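Local coordinates for protein abietadiene synthase, chloroplastic (Abies grandis, PDB 3S9V) that belongs to the terpene synthase family as a chloroplast enzyme with a largely helical, multidomain fold, at residues F99-I105 / M139-A143; R183-L187 / G208-I212; M366-N370 / T390-L394; S556-L562 / F576-Y580. All blocks are in the same frame, centred on the assembly; numbering follows the deposited sequence.

Interaction 1 of 4, residues F99-I105 / M139-A143; sequences FLAYDRI and MEDEA
This is a buried, mainly apolar contact between the start of a helix and a loop. Segment 99-105 leads into helix 101-117, with Leu100 as its N-cap. Segment 139-143 lies in the loop between helices 122-136 and 151-164. Phe99 and Leu100 have extended backbones, and helical angles begin at Ala101. Arg104 N bonds Leu100 O at 3.1 Å, and Ile105 N bonds Ala101 O at 3.0 Å. The nearest CA atoms, of Ala101 and Glu142, are 6.9 Å apart.

Met139 is the centre. Its chi angles are all m, which folds the thioether back toward the helix. Its CE lies 3.5 Å from Tyr102 CE2 and 3.8 Å from Ile105 CD1. With chi1 p in Ile105 and m in Tyr102, both reach this methyl. Met139 SD is 3.9 Å from Ala101 CB. Phe175 of helix 174-187 touches Met139 and Tyr102.

Glu142 folds over the helix start with chi1 and chi2 both m. Its CG is 3.7 Å from Ala101 CB. Its OE1 is 4.0 Å from Phe99 CE2, at the ring edge. One water accepts from Ala101 N at 2.9 Å and donates to Glu142 OE1 at 2.4 Å, a very short distance, uncertain because Glu142 is poorly ordered. No direct hydrogen bond joins the segments. The arrangement is a helix N-terminus packed on an inter-helix loop and bridged by water, consistent with the mainly helical gamma domain of plant diterpene synthases.

Interaction 2 of 4, residues R183-L187 / G208-I212; sequences REAKL and GLQEI
Arg183 ties the end of helix 174-187 to the loop 208-212, and Leu187 adds an apolar patch one helical turn later. Segment 183-187 is helical to its end. Leu187 N and Lys186 N both bond Arg183 O, each at 2.9 Å. Segment 208-212 is irregular and turns back on itself, with Ile212 N bonded to Leu209 O at 3.0 Å. The CA atoms of Leu187 and Ile212 are 7.8 Å apart, those of Arg183 and Gly208 9.7 Å.

The Arg183 side chain is extended, with chi1 to chi3 all t, so its guanidinium spans the gap. Arg183 NH2 donates to Gly208 O at 2.8 Å with a good angle of 158°. It also meets Glu211 OE1 at 2.8 Å, a salt bridge whose hydrogen bond is weak at 130°. Both acceptors lie near the guanidinium plane. Arg183 NE is satisfied by Ile153 O of helix 151-164. Arg183 NH1 has a long ionic contact to Glu184 OE2 at 3.8 Å, which also has a long, weak ion pair with Lys160 NZ. In the loop, Gln210 NE2 bonds Glu207 O, and Gln210 O accepts from Arg241 NH1.

Leu187 CG lies 3.5 Å from Ile212 CD1, and Leu187 CD1 lies 3.9 Å from Leu209 CD2. The polar part is a salt-bridge network of Arg183 and Glu211, with Glu184 only at long range; one arginine joins a helix end to a loop carbonyl.

Interaction 3 of 4, residues M366-N370 / T390-L394; sequences MLNVN and TERYL
Met366, Tyr393 and Leu394 form the apolar centre of this buried helix pair. Met366 CG sits over one face of the Tyr393 ring, 3.7 Å from its centroid (CH-pi). Met366 SD adds a Met-aromatic contact, 4.9 Å from the same centroid. Chi1 is t in Tyr393, m in Met366. Leu394 CD2 is 4.2 Å from Met366 CB. Leu394 CD1 is 4.2 Å from Leu367 CD1 and 3.9 Å from Asn370 CB.

The pair is alpha-alpha packing of successive helices in the N-terminal terpene synthase domain, a fold of helical hairpins. Their axes approach to 9.4 Å and run roughly antiparallel, with a signed crossing angle of -142°. The CA atoms of Met366 and Thr390 are 5.5 Å apart. Thr390 CG2 meets Met366 O and Val369 CG1, each at 3.4 Å.

At the polar edge, Asn370 ND2 donates to Thr390 OG1 at 3.1 Å. The hydroxyl's single proton is shared between Ala386 O and Lys387 O. Around the pair, helix 413-422 packs on Leu367, Glu391 and Leu394, while helix 320-332 packs on Asn368 and Val369.

Interaction 4 of 4, residues S556-L562 / F576-Y580; sequences SVKRWDL and FVGFY
Ser556, in the last turns of helix 547-559, starts the contact. Its CB lies over the Phe576 ring face, 3.7 Å from the centroid, a CH-pi contact; its OG bonds Leu552 O. Val557 CG2 is 3.8 Å from Phe579 CE2 and 4.0 Å from Phe576 CE1. Trp560 leaves helical angles with positive phi (52°). Its CZ3 is 3.7 Å from Phe579 CE2. Tyr580 CE2 lies over one face of the indole, 3.6 Å from Trp560 NE1, which bonds Asn584 OD1. The Trp560 and Tyr580 CA atoms are 7.8 Å apart. At Asp561 the chain is extended, and its O is 3.5 Å from Phe576 CE2. Leu562 CD2 lies over the Tyr580 ring face, 4.0 Å from its centroid, a CH-pi contact, and is 3.8 Å from Phe576 CE2. Phe576, Phe579 and Tyr580, all chi1 t, project from helix 570-594, the next helix of the all-helical metal-binding domain of terpene synthases. No hydrogen bond joins the segments, so apolar and CH-pi packing, aromatic and aliphatic, holds them together.

In the fold
The contacts follow one another along the chain without touching. Interactions 1 and 2 lie on the same side of the chain's centre, with centres about 22 Å apart. Helix 174-187 links them: its Phe175 touches interaction 1, and its last turn forms part of interaction 2. Their position is consistent with the gamma domain of plant diterpene synthases. Interaction 3 lies in the N-terminal terpene synthase region, its centre about 12 Å from the chain centre and about 29 Å from that of interaction 1. Interaction 4 alone lies in the metal-binding family region, about 53 Å from interaction 3 and about 85 Å from interaction 2, between centres. None of the four includes a ligand or metal.

Interaction 1 of 4, residues F99-I105 / M139-A143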
loop_
_atom_site.group_PDB
_atom_site.type_symbol
_atom_site.label_atom_id
_atom_site.label_comp_id
_atom_site.label_asym_id
_atom_site.label_seq_id
_atom_site.Cartn_x
_atom_site.Cartn_y
_atom_site.Cartn_z
ATOM N N PHE A 99 22.643 16.005 -4.601
ATOM C CA PHE A 99 24.044 15.646 -4.639
ATOM C C PHE A 99 24.390 14.281 -4.063
ATOM O O PHE A 99 24.117 13.994 -2.897
ATOM C CB PHE A 99 24.879 16.694 -3.902
ATOM C CG PHE A 99 26.356 16.431 -3.959
ATOM C CD1 PHE A 99 27.134 16.994 -4.965
ATOM C CD2 PHE A 99 26.962 15.586 -3.029
ATOM C CE1 PHE A 99 28.499 16.719 -5.047
ATOM C CE2 PHE A 99 28.325 15.302 -3.099
ATOM C CZ PHE A 99 29.096 15.869 -4.111
ATOM N N LEU A 100 25.004 13.447 -4.895
ATOM C CA LEU A 100 25.467 12.131 -4.473
ATOM C C LEU A 100 26.871 12.053 -5.057
ATOM O O LEU A 100 27.053 12.143 -6.272
ATOM C CB LEU A 100 24.592 11.010 -5.041
ATOM C CG LEU A 100 24.994 9.614 -4.534
ATOM C CD1 LEU A 100 24.724 9.490 -3.023
ATOM C CD2 LEU A 100 24.224 8.550 -5.295
ATOM N N ALA A 101 27.867 11.918 -4.196
ATOM C CA ALA A 101 29.244 11.866 -4.658
ATOM C C ALA A 101 29.449 10.852 -5.782
ATOM O O ALA A 101 29.944 11.208 -6.857
ATOM C CB ALA A 101 30.183 11.561 -3.480
ATOM N N TYR A 102 29.066 9.598 -5.546
ATOM C CA TYR A 102 29.239 8.558 -6.566
ATOM C C TYR A 102 28.671 8.978 -7.918
ATOM O O TYR A 102 29.327 8.848 -8.945
ATOM C CB TYR A 102 28.571 7.258 -6.122
ATOM C CG TYR A 102 29.248 6.590 -4.951
ATOM C CD1 TYR A 102 28.534 6.291 -3.796
ATOM C CD2 TYR A 102 30.599 6.248 -5.002
ATOM C CE1 TYR A 102 29.142 5.665 -2.712
ATOM C CE2 TYR A 102 31.222 5.618 -3.924
ATOM C CZ TYR A 102 30.483 5.331 -2.780
ATOM O OH TYR A 102 31.071 4.711 -1.703
ATOM N N ASP A 103 27.441 9.478 -7.900
ATOM C CA ASP A 103 26.744 9.942 -9.095
ATOM C C ASP A 103 27.592 10.972 -9.856
ATOM O O ASP A 103 27.844 10.817 -11.050
ATOM C CB ASP A 103 25.395 10.551 -8.667
ATOM C CG ASP A 103 24.561 11.091 -9.838
ATOM O OD1 ASP A 103 24.105 10.296 -10.689
ATOM O OD2 ASP A 103 24.342 12.324 -9.888
ATOM N N ARG A 104 28.043 12.015 -9.163
ATOM C CA ARG A 104 28.837 13.063 -9.797
ATOM C C ARG A 104 30.165 12.599 -10.393
ATOM O O ARG A 104 30.482 12.957 -11.526
ATOM C CB ARG A 104 29.090 14.211 -8.813
ATOM C CG ARG A 104 27.821 14.908 -8.326
ATOM C CD ARG A 104 26.971 15.410 -9.494
ATOM N NE ARG A 104 25.741 16.036 -9.023
ATOM C CZ ARG A 104 25.693 17.197 -8.373
ATOM N NH1 ARG A 104 26.809 17.871 -8.121
ATOM N NH2 ARG A 104 24.531 17.679 -7.959
ATOM N N ILE A 105 30.947 11.815 -9.655
ATOM C CA ILE A 105 32.223 11.355 -10.204
ATOM C C ILE A 105 32.027 10.362 -11.340
ATOM O O ILE A 105 32.863 10.277 -12.238
ATOM C CB ILE A 105 33.132 10.696 -9.135
ATOM C CG1 ILE A 105 32.419 9.515 -8.484
ATOM C CG2 ILE A 105 33.536 11.722 -8.101
ATOM C CD1 ILE A 105 33.295 8.739 -7.531
ATOM N N MET A 139 36.149 11.043 -0.957
ATOM C CA MET A 139 35.287 9.868 -0.996
ATOM C C MET A 139 35.191 9.097 0.317
ATOM O O MET A 139 34.300 8.264 0.489
ATOM C CB MET A 139 35.739 8.929 -2.119
ATOM C CG MET A 139 35.530 9.508 -3.514
ATOM S SD MET A 139 33.858 10.192 -3.748
ATOM C CE MET A 139 32.895 8.714 -3.797
ATOM N N GLU A 140 36.091 9.383 1.249
ATOM C CA GLU A 140 36.080 8.688 2.527
ATOM C C GLU A 140 35.026 9.225 3.489
ATOM O O GLU A 140 34.778 8.620 4.529
ATOM C CB GLU A 140 37.465 8.754 3.179
ATOM C CG GLU A 140 38.566 8.115 2.336
ATOM C CD GLU A 140 39.911 8.075 3.041
ATOM O OE1 GLU A 140 40.410 9.149 3.442
ATOM O OE2 GLU A 140 40.473 6.968 3.191
ATOM N N ASP A 141 34.399 10.349 3.150
ATOM C CA ASP A 141 33.371 10.907 4.027
ATOM C C ASP A 141 31.981 10.752 3.407
ATOM O O ASP A 141 31.003 11.363 3.853
ATOM C CB ASP A 141 33.661 12.382 4.331
ATOM C CG ASP A 141 32.954 12.871 5.593
ATOM O OD1 ASP A 141 33.288 13.974 6.078
ATOM O OD2 ASP A 141 32.064 12.156 6.105
ATOM N N GLU A 142 31.911 9.917 2.375
ATOM C CA GLU A 142 30.663 9.640 1.676
ATOM C C GLU A 142 30.469 8.126 1.693
ATOM O O GLU A 142 29.656 7.582 0.952
ATOM C CB GLU A 142 30.745 10.146 0.232
ATOM C CG GLU A 142 31.242 11.587 0.103
ATOM C CD GLU A 142 30.253 12.614 0.636
ATOM O OE1 GLU A 142 29.213 12.836 -0.017
ATOM O OE2 GLU A 142 30.512 13.200 1.709
ATOM N N ALA A 143 31.230 7.457 2.557
ATOM C CA ALA A 143 31.184 6.002 2.697
ATOM C C ALA A 143 29.814 5.468 3.112
ATOM O O ALA A 143 29.414 4.385 2.685
ATOM C CB ALA A 143 32.245 5.546 3.698
HETATM O O HOH W 1 27.419 11.853 -1.349
#

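Interaction 2 of 4, residues R183-L187 / G208-I212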
loop_
_atom_site.group_PDB
_atom_site.type_symbol
_atom_site.label_atom_id
_atom_site.label_comp_id
_atom_site.label_asym_id
_atom_site.label_seq_id
_atom_site.Cartn_x
_atom_site.Cartn_y
_atom_site.Cartn_z
ATOM N N ARG A 183 37.362 -4.495 -8.532
ATOM C CA ARG A 183 36.574 -4.813 -9.717
ATOM C C ARG A 183 37.179 -6.036 -10.388
ATOM O O ARG A 183 36.461 -6.941 -10.818
ATOM C CB ARG A 183 36.576 -3.641 -10.705
ATOM C CG ARG A 183 36.052 -3.998 -12.097
ATOM C CD ARG A 183 36.045 -2.791 -13.026
ATOM N NE ARG A 183 35.592 -3.129 -14.375
ATOM C CZ ARG A 183 36.343 -3.737 -15.288
ATOM N NH1 ARG A 183 37.596 -4.077 -15.009
ATOM N NH2 ARG A 183 35.837 -4.016 -16.479
ATOM N N GLU A 184 38.505 -6.061 -10.468
ATOM C CA GLU A 184 39.199 -7.175 -11.095
ATOM C C GLU A 184 38.911 -8.480 -10.361
ATOM O O GLU A 184 38.736 -9.523 -10.988
ATOM C CB GLU A 184 40.705 -6.921 -11.118
ATOM C CG GLU A 184 41.396 -7.576 -12.297
ATOM C CD GLU A 184 41.134 -6.839 -13.598
ATOM O OE1 GLU A 184 41.381 -7.422 -14.678
ATOM O OE2 GLU A 184 40.695 -5.670 -13.538
ATOM N N ALA A 185 38.864 -8.418 -9.033
ATOM C CA ALA A 185 38.594 -9.602 -8.222
ATOM C C ALA A 185 37.112 -9.967 -8.252
ATOM O O ALA A 185 36.706 -11.018 -7.750
ATOM C CB ALA A 185 39.037 -9.361 -6.790
ATOM N N LYS A 186 36.307 -9.090 -8.842
ATOM C CA LYS A 186 34.869 -9.311 -8.938
ATOM C C LYS A 186 34.547 -9.949 -10.288
ATOM O O LYS A 186 33.681 -10.814 -10.388
ATOM C CB LYS A 186 34.133 -7.975 -8.788
ATOM C CG LYS A 186 32.624 -8.074 -8.599
ATOM C CD LYS A 186 32.034 -6.698 -8.287
ATOM C CE LYS A 186 30.523 -6.753 -8.098
ATOM N NZ LYS A 186 29.951 -5.406 -7.814
ATOM N N LEU A 187 35.254 -9.519 -11.325
ATOM C CA LEU A 187 35.043 -10.058 -12.659
ATOM C C LEU A 187 35.407 -11.539 -12.720
ATOM O O LEU A 187 34.625 -12.352 -13.216
ATOM C CB LEU A 187 35.866 -9.271 -13.679
ATOM C CG LEU A 187 35.168 -8.128 -14.428
ATOM C CD1 LEU A 187 34.182 -7.384 -13.532
ATOM C CD2 LEU A 187 36.241 -7.187 -14.961
ATOM N N GLY A 208 30.612 -1.944 -18.602
ATOM C CA GLY A 208 31.733 -2.173 -17.705
ATOM C C GLY A 208 32.249 -3.604 -17.717
ATOM O O GLY A 208 33.078 -3.974 -16.887
ATOM N N LEU A 209 31.766 -4.412 -18.659
ATOM C CA LEU A 209 32.183 -5.810 -18.764
ATOM C C LEU A 209 32.666 -6.133 -20.177
ATOM O O LEU A 209 32.838 -7.297 -20.536
ATOM C CB LEU A 209 31.004 -6.720 -18.419
ATOM C CG LEU A 209 30.325 -6.443 -17.084
ATOM C CD1 LEU A 209 28.969 -7.113 -17.073
ATOM C CD2 LEU A 209 31.200 -6.940 -15.935
ATOM N N GLN A 210 32.882 -5.092 -20.970
ATOM C CA GLN A 210 33.322 -5.224 -22.354
ATOM C C GLN A 210 34.595 -6.029 -22.601
ATOM O O GLN A 210 34.833 -6.469 -23.722
ATOM C CB GLN A 210 33.525 -3.843 -22.965
ATOM C CG GLN A 210 32.315 -2.952 -22.922
ATOM C CD GLN A 210 32.585 -1.631 -23.587
ATOM O OE1 GLN A 210 32.813 -1.573 -24.792
ATOM N NE2 GLN A 210 32.569 -0.558 -22.805
ATOM N N GLU A 211 35.428 -6.205 -21.583
ATOM C CA GLU A 211 36.664 -6.951 -21.781
ATOM C C GLU A 211 36.520 -8.440 -21.467
ATOM O O GLU A 211 37.359 -9.240 -21.877
ATOM C CB GLU A 211 37.797 -6.377 -20.917
ATOM C CG GLU A 211 37.902 -4.862 -20.886
ATOM C CD GLU A 211 37.396 -4.275 -19.572
ATOM O OE1 GLU A 211 36.212 -4.504 -19.235
ATOM O OE2 GLU A 211 38.179 -3.587 -18.875
ATOM N N ILE A 212 35.460 -8.826 -20.763
ATOM C CA ILE A 212 35.315 -10.233 -20.404
ATOM C C ILE A 212 34.081 -10.949 -20.928
ATOM O O ILE A 212 33.837 -12.096 -20.558
ATOM C CB ILE A 212 35.315 -10.414 -18.872
ATOM C CG1 ILE A 212 33.948 -10.008 -18.304
ATOM C CG2 ILE A 212 36.427 -9.571 -18.252
ATOM C CD1 ILE A 212 33.781 -10.281 -16.828
#

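Interaction 3 of 4, residues M366-N370 / T390-L394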
loop_
_atom_site.group_PDB
_atom_site.type_symbol
_atom_site.label_atom_id
_atom_site.label_comp_id
_atom_site.label_asym_id
_atom_site.label_seq_id
_atom_site.Cartn_x
_atom_site.Cartn_y
_atom_site.Cartn_z
ATOM N N MET A 366 10.790 -5.646 -0.115
ATOM C CA MET A 366 10.184 -6.627 0.784
ATOM C C MET A 366 8.928 -6.000 1.368
ATOM O O MET A 366 7.957 -6.698 1.650
ATOM C CB MET A 366 11.135 -7.056 1.920
ATOM C CG MET A 366 12.274 -8.004 1.505
ATOM S SD MET A 366 11.766 -9.568 0.712
ATOM C CE MET A 366 11.700 -9.062 -0.989
ATOM N N LEU A 367 8.944 -4.677 1.533
ATOM C CA LEU A 367 7.780 -3.991 2.074
ATOM C C LEU A 367 6.578 -4.087 1.133
ATOM O O LEU A 367 5.471 -4.410 1.569
ATOM C CB LEU A 367 8.082 -2.517 2.357
ATOM C CG LEU A 367 6.830 -1.713 2.736
ATOM C CD1 LEU A 367 6.147 -2.363 3.929
ATOM C CD2 LEU A 367 7.198 -0.271 3.055
ATOM N N ASN A 368 6.779 -3.804 -0.150
ATOM C CA ASN A 368 5.661 -3.892 -1.085
ATOM C C ASN A 368 5.179 -5.332 -1.227
ATOM O O ASN A 368 3.992 -5.583 -1.463
ATOM C CB ASN A 368 6.046 -3.302 -2.445
ATOM C CG ASN A 368 6.218 -1.792 -2.385
ATOM O OD1 ASN A 368 5.398 -1.093 -1.786
ATOM N ND2 ASN A 368 7.279 -1.282 -3.006
ATOM N N VAL A 369 6.099 -6.279 -1.063
ATOM C CA VAL A 369 5.753 -7.688 -1.136
ATOM C C VAL A 369 4.915 -8.026 0.096
ATOM O O VAL A 369 3.958 -8.793 0.011
ATOM C CB VAL A 369 7.023 -8.591 -1.160
ATOM C CG1 VAL A 369 6.638 -10.051 -0.964
ATOM C CG2 VAL A 369 7.758 -8.428 -2.483
ATOM N N ASN A 370 5.265 -7.447 1.242
ATOM C CA ASN A 370 4.525 -7.707 2.481
ATOM C C ASN A 370 3.088 -7.187 2.404
ATOM O O ASN A 370 2.148 -7.871 2.810
ATOM C CB ASN A 370 5.246 -7.085 3.689
ATOM C CG ASN A 370 4.465 -7.253 4.988
ATOM O OD1 ASN A 370 3.577 -6.465 5.301
ATOM N ND2 ASN A 370 4.789 -8.297 5.740
ATOM N N THR A 390 8.839 -11.910 4.361
ATOM C CA THR A 390 8.914 -10.460 4.461
ATOM C C THR A 390 8.845 -9.977 5.904
ATOM O O THR A 390 9.535 -9.030 6.271
ATOM C CB THR A 390 7.809 -9.756 3.615
ATOM O OG1 THR A 390 6.506 -10.212 4.009
ATOM C CG2 THR A 390 8.027 -10.026 2.135
ATOM N N GLU A 391 8.030 -10.627 6.728
ATOM C CA GLU A 391 7.931 -10.226 8.126
ATOM C C GLU A 391 9.264 -10.396 8.844
ATOM O O GLU A 391 9.725 -9.479 9.523
ATOM C CB GLU A 391 6.852 -11.026 8.858
ATOM C CG GLU A 391 5.501 -10.330 8.898
ATOM C CD GLU A 391 4.543 -10.966 9.892
ATOM O OE1 GLU A 391 4.073 -12.095 9.633
ATOM O OE2 GLU A 391 4.270 -10.336 10.940
ATOM N N ARG A 392 9.885 -11.562 8.698
ATOM C CA ARG A 392 11.168 -11.796 9.353
ATOM C C ARG A 392 12.230 -10.829 8.843
ATOM O O ARG A 392 13.062 -10.338 9.608
ATOM C CB ARG A 392 11.624 -13.245 9.148
ATOM C CG ARG A 392 10.862 -14.233 10.023
ATOM C CD ARG A 392 11.380 -15.664 9.923
ATOM N NE ARG A 392 10.951 -16.353 8.707
ATOM C CZ ARG A 392 11.518 -16.203 7.514
ATOM N NH1 ARG A 392 12.551 -15.381 7.369
ATOM N NH2 ARG A 392 11.052 -16.877 6.469
ATOM N N TYR A 393 12.187 -10.534 7.552
ATOM C CA TYR A 393 13.160 -9.630 6.970
ATOM C C TYR A 393 12.940 -8.163 7.351
ATOM O O TYR A 393 13.901 -7.440 7.612
ATOM C CB TYR A 393 13.161 -9.782 5.450
ATOM C CG TYR A 393 14.079 -8.816 4.745
ATOM C CD1 TYR A 393 13.692 -7.494 4.523
ATOM C CD2 TYR A 393 15.341 -9.220 4.309
ATOM C CE1 TYR A 393 14.533 -6.597 3.884
ATOM C CE2 TYR A 393 16.195 -8.328 3.667
ATOM C CZ TYR A 393 15.784 -7.019 3.458
ATOM O OH TYR A 393 16.615 -6.132 2.817
ATOM N N LEU A 394 11.687 -7.716 7.376
ATOM C CA LEU A 394 11.414 -6.326 7.730
ATOM C C LEU A 394 11.713 -6.055 9.198
ATOM O O LEU A 394 12.231 -4.990 9.537
ATOM C CB LEU A 394 9.960 -5.951 7.414
ATOM C CG LEU A 394 9.627 -5.797 5.925
ATOM C CD1 LEU A 394 8.153 -5.497 5.767
ATOM C CD2 LEU A 394 10.470 -4.685 5.310
#

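Interaction 4 of 4, residues S556-L562 / F576-Y580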
loop_
_atom_site.group_PDB
_atom_site.type_symbol
_atom_site.label_atom_id
_atom_site.label_comp_id
_atom_site.label_asym_id
_atom_site.label_seq_id
_atom_site.Cartn_x
_atom_site.Cartn_y
_atom_site.Cartn_z
ATOM N N SER A 556 -42.183 -5.292 22.382
ATOM C CA SER A 556 -42.461 -3.907 22.020
ATOM C C SER A 556 -41.982 -3.659 20.598
ATOM O O SER A 556 -42.678 -3.032 19.801
ATOM C CB SER A 556 -41.749 -2.937 22.972
ATOM O OG SER A 556 -42.235 -3.046 24.300
ATOM N N VAL A 557 -40.788 -4.156 20.290
ATOM C CA VAL A 557 -40.210 -3.994 18.962
ATOM C C VAL A 557 -41.051 -4.722 17.910
ATOM O O VAL A 557 -41.207 -4.240 16.788
ATOM C CB VAL A 557 -38.759 -4.533 18.926
ATOM C CG1 VAL A 557 -38.169 -4.359 17.548
ATOM C CG2 VAL A 557 -37.911 -3.805 19.952
ATOM N N LYS A 558 -41.605 -5.874 18.277
ATOM C CA LYS A 558 -42.425 -6.642 17.351
ATOM C C LYS A 558 -43.735 -5.941 16.958
ATOM O O LYS A 558 -44.084 -5.876 15.773
ATOM C CB LYS A 558 -42.756 -8.011 17.943
ATOM C CG LYS A 558 -43.588 -8.874 17.008
ATOM C CD LYS A 558 -44.212 -10.068 17.715
ATOM C CE LYS A 558 -45.077 -10.869 16.751
ATOM N NZ LYS A 558 -45.820 -11.960 17.435
ATOM N N ARG A 559 -44.475 -5.439 17.943
ATOM C CA ARG A 559 -45.734 -4.763 17.641
ATOM C C ARG A 559 -45.492 -3.285 17.302
ATOM O O ARG A 559 -46.345 -2.619 16.720
ATOM C CB ARG A 559 -46.706 -4.899 18.820
ATOM C CG ARG A 559 -46.147 -4.440 20.141
ATOM C CD ARG A 559 -47.188 -4.479 21.252
ATOM N NE ARG A 559 -47.509 -5.829 21.711
ATOM C CZ ARG A 559 -48.225 -6.088 22.804
ATOM N NH1 ARG A 559 -48.689 -5.089 23.543
ATOM N NH2 ARG A 559 -48.472 -7.340 23.165
ATOM N N TRP A 560 -44.306 -2.803 17.659
ATOM C CA TRP A 560 -43.875 -1.427 17.418
ATOM C C TRP A 560 -44.837 -0.335 17.895
ATOM O O TRP A 560 -45.344 0.455 17.095
ATOM C CB TRP A 560 -43.543 -1.231 15.929
ATOM C CG TRP A 560 -42.716 -0.003 15.655
ATOM C CD1 TRP A 560 -43.164 1.205 15.204
ATOM C CD2 TRP A 560 -41.316 0.161 15.910
ATOM N NE1 TRP A 560 -42.134 2.112 15.170
ATOM C CE2 TRP A 560 -40.988 1.498 15.598
ATOM C CE3 TRP A 560 -40.307 -0.692 16.376
ATOM C CZ2 TRP A 560 -39.694 2.004 15.736
ATOM C CZ3 TRP A 560 -39.020 -0.189 16.513
ATOM C CH2 TRP A 560 -38.726 1.149 16.194
ATOM N N ASP A 561 -45.083 -0.302 19.205
ATOM C CA ASP A 561 -45.940 0.708 19.824
ATOM C C ASP A 561 -45.474 0.913 21.259
ATOM O O ASP A 561 -44.432 0.385 21.655
ATOM C CB ASP A 561 -47.421 0.297 19.803
ATOM C CG ASP A 561 -47.698 -0.974 20.588
ATOM O OD1 ASP A 561 -47.129 -1.144 21.689
ATOM O OD2 ASP A 561 -48.504 -1.798 20.109
ATOM N N LEU A 562 -46.238 1.676 22.037
ATOM C CA LEU A 562 -45.883 1.942 23.425
ATOM C C LEU A 562 -46.880 1.300 24.383
ATOM O O LEU A 562 -47.109 1.805 25.477
ATOM C CB LEU A 562 -45.835 3.454 23.669
ATOM C CG LEU A 562 -44.918 4.258 22.744
ATOM C CD1 LEU A 562 -44.998 5.734 23.093
ATOM C CD2 LEU A 562 -43.490 3.763 22.878
ATOM N N PHE A 576 -36.088 2.016 25.747
ATOM C CA PHE A 576 -36.997 1.756 24.642
ATOM C C PHE A 576 -37.557 3.024 23.990
ATOM O O PHE A 576 -37.521 3.156 22.764
ATOM C CB PHE A 576 -38.170 0.873 25.079
ATOM C CG PHE A 576 -39.071 0.495 23.942
ATOM C CD1 PHE A 576 -38.640 -0.402 22.972
ATOM C CD2 PHE A 576 -40.317 1.096 23.791
ATOM C CE1 PHE A 576 -39.430 -0.689 21.860
ATOM C CE2 PHE A 576 -41.116 0.815 22.682
ATOM C CZ PHE A 576 -40.669 -0.079 21.712
ATOM N N VAL A 577 -38.087 3.945 24.795
ATOM C CA VAL A 577 -38.644 5.181 24.253
ATOM C C VAL A 577 -37.614 5.805 23.319
ATOM O O VAL A 577 -37.945 6.209 22.203
ATOM C CB VAL A 577 -39.021 6.187 25.378
ATOM C CG1 VAL A 577 -39.451 7.515 24.775
ATOM C CG2 VAL A 577 -40.162 5.620 26.220
ATOM N N GLY A 578 -36.367 5.866 23.780
ATOM C CA GLY A 578 -35.297 6.410 22.962
ATOM C C GLY A 578 -35.130 5.583 21.694
ATOM O O GLY A 578 -35.019 6.129 20.599
ATOM N N PHE A 579 -35.124 4.263 21.846
ATOM C CA PHE A 579 -34.984 3.347 20.716
ATOM C C PHE A 579 -36.078 3.629 19.687
ATOM O O PHE A 579 -35.800 3.803 18.504
ATOM C CB PHE A 579 -35.088 1.895 21.212
ATOM C CG PHE A 579 -34.962 0.856 20.123
ATOM C CD1 PHE A 579 -33.719 0.497 19.622
ATOM C CD2 PHE A 579 -36.093 0.217 19.617
ATOM C CE1 PHE A 579 -33.600 -0.485 18.638
ATOM C CE2 PHE A 579 -35.985 -0.766 18.630
ATOM C CZ PHE A 579 -34.736 -1.117 18.141
ATOM N N TYR A 580 -37.320 3.674 20.161
ATOM C CA TYR A 580 -38.501 3.930 19.334
ATOM C C TYR A 580 -38.457 5.302 18.640
ATOM O O TYR A 580 -38.746 5.416 17.447
ATOM C CB TYR A 580 -39.751 3.811 20.220
ATOM C CG TYR A 580 -41.095 4.136 19.583
ATOM C CD1 TYR A 580 -41.717 5.372 19.800
ATOM C CD2 TYR A 580 -41.783 3.179 18.840
ATOM C CE1 TYR A 580 -43.002 5.638 19.300
ATOM C CE2 TYR A 580 -43.060 3.434 18.336
ATOM C CZ TYR A 580 -43.665 4.664 18.572
ATOM O OH TYR A 580 -44.934 4.899 18.082
#